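Local coordinates for Sqt1 (Chaetomium thermophilum, PDB 4ZOY), which probably acts as a dedicated WD40-repeat chaperone that captures a newly made ribosomal protein (Rpl10 in yeast) during its translation and so serves ribosome biogenesis, at residues G112-A118 and K131-Q137; H153-I157 and V168-D172; T396-G402 and G456-Q462. One frame throughout, in Å; residues are numbered along the deposited sequence.

Interaction 1: G112-A118 and K131-Q137; sequences GRMRVYA and KFLAESQ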
# COMPACT_ATOMS: atom_id res chain seq x y z
N GLY A 112 -12.87 -2.23 13.45
CA GLY A 112 -11.83 -1.72 14.32
C GLY A 112 -10.99 -2.81 14.96
O GLY A 112 -10.02 -2.53 15.68
N ARG A 113 -11.34 -4.07 14.71
CA ARG A 113 -10.58 -5.18 15.27
C ARG A 113 -9.27 -5.39 14.55
O ARG A 113 -9.22 -5.44 13.31
CB ARG A 113 -11.40 -6.47 15.24
CG ARG A 113 -12.68 -6.43 16.04
CD ARG A 113 -13.42 -7.76 15.91
NE ARG A 113 -14.86 -7.58 16.04
CZ ARG A 113 -15.52 -7.65 17.19
NH1 ARG A 113 -14.86 -7.89 18.31
NH2 ARG A 113 -16.83 -7.47 17.22
N MET A 114 -8.20 -5.53 15.32
CA MET A 114 -6.92 -5.97 14.82
C MET A 114 -6.65 -7.37 15.36
O MET A 114 -6.46 -7.55 16.56
CB MET A 114 -5.80 -5.01 15.22
CG MET A 114 -4.45 -5.40 14.67
SD MET A 114 -3.06 -4.34 15.17
CE MET A 114 -2.89 -4.79 16.91
N ARG A 115 -6.67 -8.37 14.48
CA ARG A 115 -6.45 -9.75 14.91
C ARG A 115 -5.06 -10.20 14.53
O ARG A 115 -4.64 -10.05 13.38
CB ARG A 115 -7.51 -10.67 14.32
CG ARG A 115 -8.90 -10.35 14.85
CD ARG A 115 -9.99 -11.23 14.27
NE ARG A 115 -9.78 -12.65 14.54
CZ ARG A 115 -10.18 -13.27 15.64
NH1 ARG A 115 -10.78 -12.59 16.61
NH2 ARG A 115 -9.96 -14.57 15.79
N VAL A 116 -4.35 -10.74 15.51
CA VAL A 116 -2.96 -11.14 15.35
C VAL A 116 -2.80 -12.66 15.35
O VAL A 116 -3.20 -13.34 16.30
CB VAL A 116 -2.08 -10.54 16.46
CG1 VAL A 116 -0.65 -11.02 16.33
CG2 VAL A 116 -2.17 -9.01 16.44
N TYR A 117 -2.20 -13.18 14.28
CA TYR A 117 -1.96 -14.61 14.12
C TYR A 117 -0.47 -14.89 14.03
O TYR A 117 0.24 -14.24 13.26
CB TYR A 117 -2.65 -15.14 12.86
CG TYR A 117 -4.16 -14.99 12.84
CD1 TYR A 117 -4.76 -13.80 12.46
CD2 TYR A 117 -4.98 -16.05 13.19
CE1 TYR A 117 -6.13 -13.66 12.44
CE2 TYR A 117 -6.35 -15.92 13.18
CZ TYR A 117 -6.93 -14.73 12.81
OH TYR A 117 -8.29 -14.60 12.80
N ALA A 118 -0.00 -15.87 14.79
CA ALA A 118 1.37 -16.33 14.64
C ALA A 118 1.47 -17.22 13.41
O ALA A 118 0.58 -18.03 13.14
CB ALA A 118 1.82 -17.09 15.89
N LYS A 131 -1.84 -19.48 13.91
CA LYS A 131 -2.46 -19.57 15.22
C LYS A 131 -2.87 -18.21 15.76
O LYS A 131 -2.03 -17.33 15.96
CB LYS A 131 -1.51 -20.25 16.21
CG LYS A 131 -2.07 -20.36 17.62
CD LYS A 131 -1.11 -21.09 18.54
CE LYS A 131 -1.60 -21.04 19.98
NZ LYS A 131 -3.05 -21.41 20.07
N PHE A 132 -4.16 -18.04 16.02
CA PHE A 132 -4.67 -16.81 16.60
C PHE A 132 -4.03 -16.56 17.96
O PHE A 132 -3.94 -17.47 18.79
CB PHE A 132 -6.20 -16.86 16.73
CG PHE A 132 -6.78 -15.68 17.44
CD1 PHE A 132 -6.78 -14.42 16.86
CD2 PHE A 132 -7.32 -15.82 18.71
CE1 PHE A 132 -7.32 -13.34 17.52
CE2 PHE A 132 -7.86 -14.74 19.37
CZ PHE A 132 -7.86 -13.49 18.78
N LEU A 133 -3.58 -15.33 18.20
CA LEU A 133 -2.91 -14.99 19.45
C LEU A 133 -3.66 -13.94 20.25
O LEU A 133 -3.80 -14.07 21.47
CB LEU A 133 -1.50 -14.49 19.17
CG LEU A 133 -0.49 -15.46 18.57
CD1 LEU A 133 0.89 -14.84 18.63
CD2 LEU A 133 -0.52 -16.80 19.29
N ALA A 134 -4.12 -12.89 19.58
CA ALA A 134 -4.70 -11.75 20.28
C ALA A 134 -5.51 -10.85 19.36
O ALA A 134 -5.28 -10.79 18.15
CB ALA A 134 -3.59 -10.94 20.95
N GLU A 135 -6.45 -10.14 19.97
CA GLU A 135 -7.23 -9.13 19.28
C GLU A 135 -7.15 -7.81 20.04
O GLU A 135 -7.23 -7.78 21.27
CB GLU A 135 -8.68 -9.58 19.12
CG GLU A 135 -9.62 -8.52 18.57
CD GLU A 135 -11.00 -9.06 18.26
OE1 GLU A 135 -11.99 -8.45 18.72
OE2 GLU A 135 -11.10 -10.09 17.55
N SER A 136 -6.96 -6.73 19.29
CA SER A 136 -6.93 -5.37 19.83
C SER A 136 -8.02 -4.54 19.12
O SER A 136 -8.21 -4.67 17.91
CB SER A 136 -5.54 -4.75 19.63
OG SER A 136 -5.56 -3.35 19.81
N GLN A 137 -8.74 -3.71 19.87
CA GLN A 137 -9.78 -2.89 19.26
C GLN A 137 -9.80 -1.48 19.87
O GLN A 137 -10.73 -1.11 20.58
CB GLN A 137 -11.15 -3.56 19.42
CG GLN A 137 -12.26 -2.93 18.57
CD GLN A 137 -13.59 -3.64 18.74
OE1 GLN A 137 -13.74 -4.52 19.59
NE2 GLN A 137 -14.56 -3.27 17.91
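Strands 114-118 and 131-136 run antiparallel, their axes 4.4 Å apart at closest approach and their directions 140° apart. Met-114 and Ser-136 form a hydrogen-bonded pair (Met-114 N to Ser-136 O 2.7 Å, Ser-136 N to Met-114 O 2.9 Å), and so do Ala-118 and Lys-131 at the other end. Between them the register slips by one residue. Leu-133 and Ala-134 both face Val-116, whose O accepts a bond from Leu-133 N (2.8 Å) and a weak one from Ala-134 N (3.4 Å): a classic beta bulge. One face carries Met-114, Val-116, Ala-134 and Ser-136, and on it Met-114 and Val-116 pack against strand 166-171 of the next propeller blade. The other face is polar and aromatic. Here Glu-135 bridges two arginines, its OE1 3.0 Å from Arg-113 NH1 and its OE2 2.7 Å from Arg-115 NH1. The Arg-115 guanidinium also lies flat on the Phe-132 ring, centres 4.0 Å apart, as an off-centre cation-pi contact, while its NE donates to Tyr-117 OH (3.0 Å). Phe-132 in turn points its edge at the face of Tyr-117. Arg-113 has a second acidic partner in Asp-111, in the turn just before. A salt bridge, a cation-pi stack and a hydrogen bond thus converge on Arg-115, so that the outermost hairpin of this WD40 blade is held by side chains as well as by its backbone.

Interaction 2: H153-I157 and V168-D172; sequences HPNTI and VFTLD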
# COMPACT_ATOMS: atom_id res chain seq x y z
N HIS A 153 13.63 -3.03 14.76
CA HIS A 153 12.34 -3.20 15.42
C HIS A 153 11.45 -4.17 14.68
O HIS A 153 10.42 -3.77 14.12
CB HIS A 153 11.64 -1.86 15.58
CG HIS A 153 12.45 -0.87 16.35
ND1 HIS A 153 12.52 -0.89 17.73
CD2 HIS A 153 13.29 0.11 15.94
CE1 HIS A 153 13.35 0.06 18.13
NE2 HIS A 153 13.83 0.68 17.06
N PRO A 154 11.82 -5.45 14.71
CA PRO A 154 11.03 -6.47 14.01
C PRO A 154 9.61 -6.57 14.54
O PRO A 154 9.33 -6.25 15.70
CB PRO A 154 11.81 -7.76 14.28
CG PRO A 154 12.60 -7.48 15.54
CD PRO A 154 12.97 -6.04 15.42
N ASN A 155 8.71 -6.99 13.66
CA ASN A 155 7.33 -7.27 14.02
C ASN A 155 6.62 -6.06 14.62
O ASN A 155 5.80 -6.19 15.54
CB ASN A 155 7.28 -8.48 14.96
CG ASN A 155 7.81 -9.72 14.29
OD1 ASN A 155 7.44 -10.00 13.15
ND2 ASN A 155 8.71 -10.44 14.96
N THR A 156 6.93 -4.89 14.08
CA THR A 156 6.26 -3.66 14.44
C THR A 156 5.37 -3.23 13.28
O THR A 156 5.76 -3.34 12.11
CB THR A 156 7.29 -2.58 14.79
OG1 THR A 156 8.06 -3.06 15.90
CG2 THR A 156 6.62 -1.27 15.17
N ILE A 157 4.15 -2.81 13.61
CA ILE A 157 3.16 -2.44 12.60
C ILE A 157 2.48 -1.13 12.97
O ILE A 157 2.24 -0.86 14.15
CB ILE A 157 2.10 -3.57 12.42
CG1 ILE A 157 1.09 -3.24 11.32
CG2 ILE A 157 1.35 -3.85 13.72
CD1 ILE A 157 -0.10 -4.18 11.31
N VAL A 168 0.95 2.52 16.65
CA VAL A 168 2.08 1.67 16.34
C VAL A 168 2.18 0.57 17.39
O VAL A 168 2.25 0.87 18.58
CB VAL A 168 3.40 2.47 16.27
CG1 VAL A 168 4.56 1.55 15.92
CG2 VAL A 168 3.28 3.61 15.26
N PHE A 169 2.15 -0.68 16.95
CA PHE A 169 2.19 -1.83 17.85
C PHE A 169 3.41 -2.66 17.58
O PHE A 169 3.85 -2.78 16.44
CB PHE A 169 0.96 -2.74 17.67
CG PHE A 169 -0.35 -2.07 17.91
CD1 PHE A 169 -0.86 -1.95 19.19
CD2 PHE A 169 -1.10 -1.58 16.84
CE1 PHE A 169 -2.09 -1.34 19.41
CE2 PHE A 169 -2.32 -0.98 17.05
CZ PHE A 169 -2.83 -0.85 18.35
N THR A 170 3.94 -3.29 18.63
CA THR A 170 4.97 -4.29 18.43
C THR A 170 4.48 -5.64 18.95
O THR A 170 3.88 -5.71 20.03
CB THR A 170 6.30 -3.87 19.09
OG1 THR A 170 6.84 -2.77 18.36
CG2 THR A 170 7.30 -5.00 19.04
N LEU A 171 4.69 -6.67 18.15
CA LEU A 171 4.18 -8.01 18.42
C LEU A 171 5.33 -8.80 19.02
O LEU A 171 6.24 -9.24 18.32
CB LEU A 171 3.63 -8.65 17.14
CG LEU A 171 2.59 -7.73 16.46
CD1 LEU A 171 1.96 -8.39 15.24
CD2 LEU A 171 1.51 -7.26 17.43
N ASP A 172 5.30 -8.93 20.35
CA ASP A 172 6.43 -9.46 21.10
C ASP A 172 5.97 -10.06 22.43
O ASP A 172 5.18 -9.46 23.15
CB ASP A 172 7.46 -8.34 21.34
CG ASP A 172 8.69 -8.80 22.13
OD1 ASP A 172 8.76 -9.98 22.56
OD2 ASP A 172 9.60 -7.97 22.30
O HOH W 1 9.04 -9.86 17.92
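This is a beta-hairpin contact in the middle of a blade, where the chain enters strand 156-161 and the antiparallel strand 166-171 ends. Ile-157 and Phe-169 form a hydrogen-bonded pair, with both N-to-O distances (Ile-157 N to Phe-169 O, Phe-169 N to Ile-157 O) at 2.8 Å. The pairing reaches past the strand to Asn-155, whose O accepts from Leu-171 N (2.9 Å) although its backbone sits in the left-handed helical region. In the four-stranded blades of a WD40 propeller such a hairpin supplies the two central strands, flanked here by 142-147 and 180-186. Thr-156 and Thr-170, a non-hydrogen-bonded pair, join their hydroxyls instead, OG1 to OG1 at 2.8 Å, and Thr-156 CG2 lies 3.6 Å from Val-168 CG1. A water links Asn-155 ND2 (3.0 Å) to Leu-171 O (2.9 Å). The Asn-155 side chain also bonds through OD1 to Thr-98 and through ND2 to Asp-103 of the preceding blade, and Leu-171 packs on Phe-104 and Val-106 there.

Interaction 3: T396-G402 and G456-Q462; sequences TSCGMDG and GVLGFVQ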
# COMPACT_ATOMS: atom_id res chain seq x y z
N THR A 396 3.85 -1.39 -12.02
CA THR A 396 2.59 -2.13 -12.14
C THR A 396 1.45 -1.29 -11.60
O THR A 396 1.59 -0.65 -10.55
CB THR A 396 2.66 -3.45 -11.39
OG1 THR A 396 3.81 -4.16 -11.84
CG2 THR A 396 1.42 -4.32 -11.66
N SER A 397 0.33 -1.27 -12.32
CA SER A 397 -0.83 -0.51 -11.89
C SER A 397 -2.11 -1.35 -11.97
O SER A 397 -2.19 -2.29 -12.77
CB SER A 397 -0.99 0.76 -12.72
OG SER A 397 -1.27 0.45 -14.08
N CYS A 398 -3.10 -1.01 -11.16
CA CYS A 398 -4.42 -1.64 -11.31
C CYS A 398 -5.49 -0.58 -11.21
O CYS A 398 -5.26 0.49 -10.65
CB CYS A 398 -4.63 -2.75 -10.26
SG CYS A 398 -4.92 -2.16 -8.57
N GLY A 399 -6.65 -0.86 -11.77
CA GLY A 399 -7.68 0.15 -11.85
C GLY A 399 -9.08 -0.40 -11.80
O GLY A 399 -9.32 -1.61 -11.89
N MET A 400 -10.02 0.52 -11.66
CA MET A 400 -11.43 0.15 -11.63
C MET A 400 -11.96 -0.20 -13.01
O MET A 400 -13.15 -0.50 -13.16
CB MET A 400 -12.25 1.27 -11.00
CG MET A 400 -11.97 1.44 -9.52
SD MET A 400 -12.38 -0.04 -8.56
CE MET A 400 -14.16 -0.04 -8.62
N ASP A 401 -11.10 -0.18 -14.02
CA ASP A 401 -11.48 -0.73 -15.32
C ASP A 401 -11.37 -2.25 -15.32
O ASP A 401 -11.74 -2.90 -16.29
CB ASP A 401 -10.64 -0.09 -16.46
CG ASP A 401 -9.15 -0.35 -16.33
OD1 ASP A 401 -8.69 -0.81 -15.26
OD2 ASP A 401 -8.46 -0.09 -17.33
N GLY A 402 -10.86 -2.81 -14.23
CA GLY A 402 -10.74 -4.25 -14.10
C GLY A 402 -9.46 -4.83 -14.68
O GLY A 402 -9.34 -6.05 -14.81
N GLY A 456 -13.76 -4.23 -10.76
CA GLY A 456 -12.68 -3.29 -10.47
C GLY A 456 -11.61 -3.97 -9.63
O GLY A 456 -11.91 -4.75 -8.72
N VAL A 457 -10.34 -3.66 -9.92
CA VAL A 457 -9.25 -4.25 -9.15
C VAL A 457 -8.88 -3.35 -7.97
O VAL A 457 -8.49 -2.20 -8.17
CB VAL A 457 -8.00 -4.48 -10.00
CG1 VAL A 457 -6.97 -5.28 -9.22
CG2 VAL A 457 -8.37 -5.18 -11.31
N LEU A 458 -9.06 -3.87 -6.76
CA LEU A 458 -8.88 -3.08 -5.54
C LEU A 458 -7.47 -3.16 -4.95
O LEU A 458 -7.11 -2.35 -4.11
CB LEU A 458 -9.90 -3.51 -4.47
CG LEU A 458 -11.37 -3.33 -4.87
CD1 LEU A 458 -12.29 -3.85 -3.78
CD2 LEU A 458 -11.69 -1.88 -5.23
N GLY A 459 -6.68 -4.12 -5.39
CA GLY A 459 -5.33 -4.25 -4.88
C GLY A 459 -4.60 -5.38 -5.56
O GLY A 459 -5.20 -6.16 -6.32
N PHE A 460 -3.30 -5.46 -5.31
CA PHE A 460 -2.49 -6.57 -5.79
C PHE A 460 -1.19 -6.67 -5.01
O PHE A 460 -0.76 -5.72 -4.35
CB PHE A 460 -2.18 -6.44 -7.30
CG PHE A 460 -1.33 -5.26 -7.65
CD1 PHE A 460 0.06 -5.36 -7.63
CD2 PHE A 460 -1.90 -4.06 -8.03
CE1 PHE A 460 0.86 -4.27 -7.94
CE2 PHE A 460 -1.11 -2.97 -8.35
CZ PHE A 460 0.28 -3.08 -8.31
N VAL A 461 -0.59 -7.85 -5.07
CA VAL A 461 0.81 -8.03 -4.71
C VAL A 461 1.53 -8.67 -5.88
O VAL A 461 0.92 -9.32 -6.73
CB VAL A 461 0.98 -8.90 -3.45
CG1 VAL A 461 0.39 -8.20 -2.22
CG2 VAL A 461 0.34 -10.28 -3.65
N GLN A 462 2.85 -8.50 -5.95
CA GLN A 462 3.60 -8.99 -7.09
C GLN A 462 4.97 -9.54 -6.71
O GLN A 462 5.82 -9.74 -7.59
CB GLN A 462 3.77 -7.88 -8.14
CG GLN A 462 4.54 -6.65 -7.64
CD GLN A 462 4.65 -5.56 -8.69
OE1 GLN A 462 4.57 -5.82 -9.90
NE2 GLN A 462 4.82 -4.32 -8.24
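Cys-398 occupies the apolar centre, where two neighbouring blades meet. Its CB is 3.6 Å from Val-457 CG1, and its SG meets the edge of the Phe-460 ring, 3.6 Å from CD2 and 4.9 Å from the centroid, a sulfur-aromatic contact. Phe-460 CZ reaches on to Thr-396 CG2 at 3.7 Å. At the other end Met-400 SD touches Leu-458 CD2 (3.9 Å) and Gly-456 CA (3.8 Å); a CB on Gly-456 would clash with that sulfur. With strand axes no closer than 6.0 Å, the backbones join at a single point: Val-457 N donates to Gly-399 O (3.0 Å), which also accepts from Gly-402 N to close a type I turn. At the opposite, polar edge Thr-396 OG1 donates to Gln-462 OE1 (2.7 Å); Arg-406 also hydrogen-bonds to Thr-396 OG1, and weakly to Gln-462 OE1. On the side of strand 394-399 away from Val-457 and Phe-460, Ser-397 OG bonds to His-371 and Trp-407, and Asp-401 OD1 in the turn bonds to the same His-371, the Asp-His-Ser-Trp structural tetrad of the WD40 repeat.

How the interactions relate
The three contacts follow one another along the chain, neither nesting nor crossing. Interaction 1 comes first and closes a 12-residue loop at the outer edge of one blade; interaction 2 closes 10 residues in the centre of the next. Their centres are 13 Å apart and they touch: Met-114 CE lies 3.7 Å from Phe-169 CD2, and Val-116 CG1 3.9 Å from Leu-171 CD1. Two local hairpins thereby become a blade-to-blade interface. Interaction 3, its centre 27 and 28 Å from the other two, spans 53 residues and joins the seventh complete blade to the innermost strand of the closing one, which strand 9-11 from the N terminus completes. Hairpins build blades; interblade packing builds the eight-bladed ring.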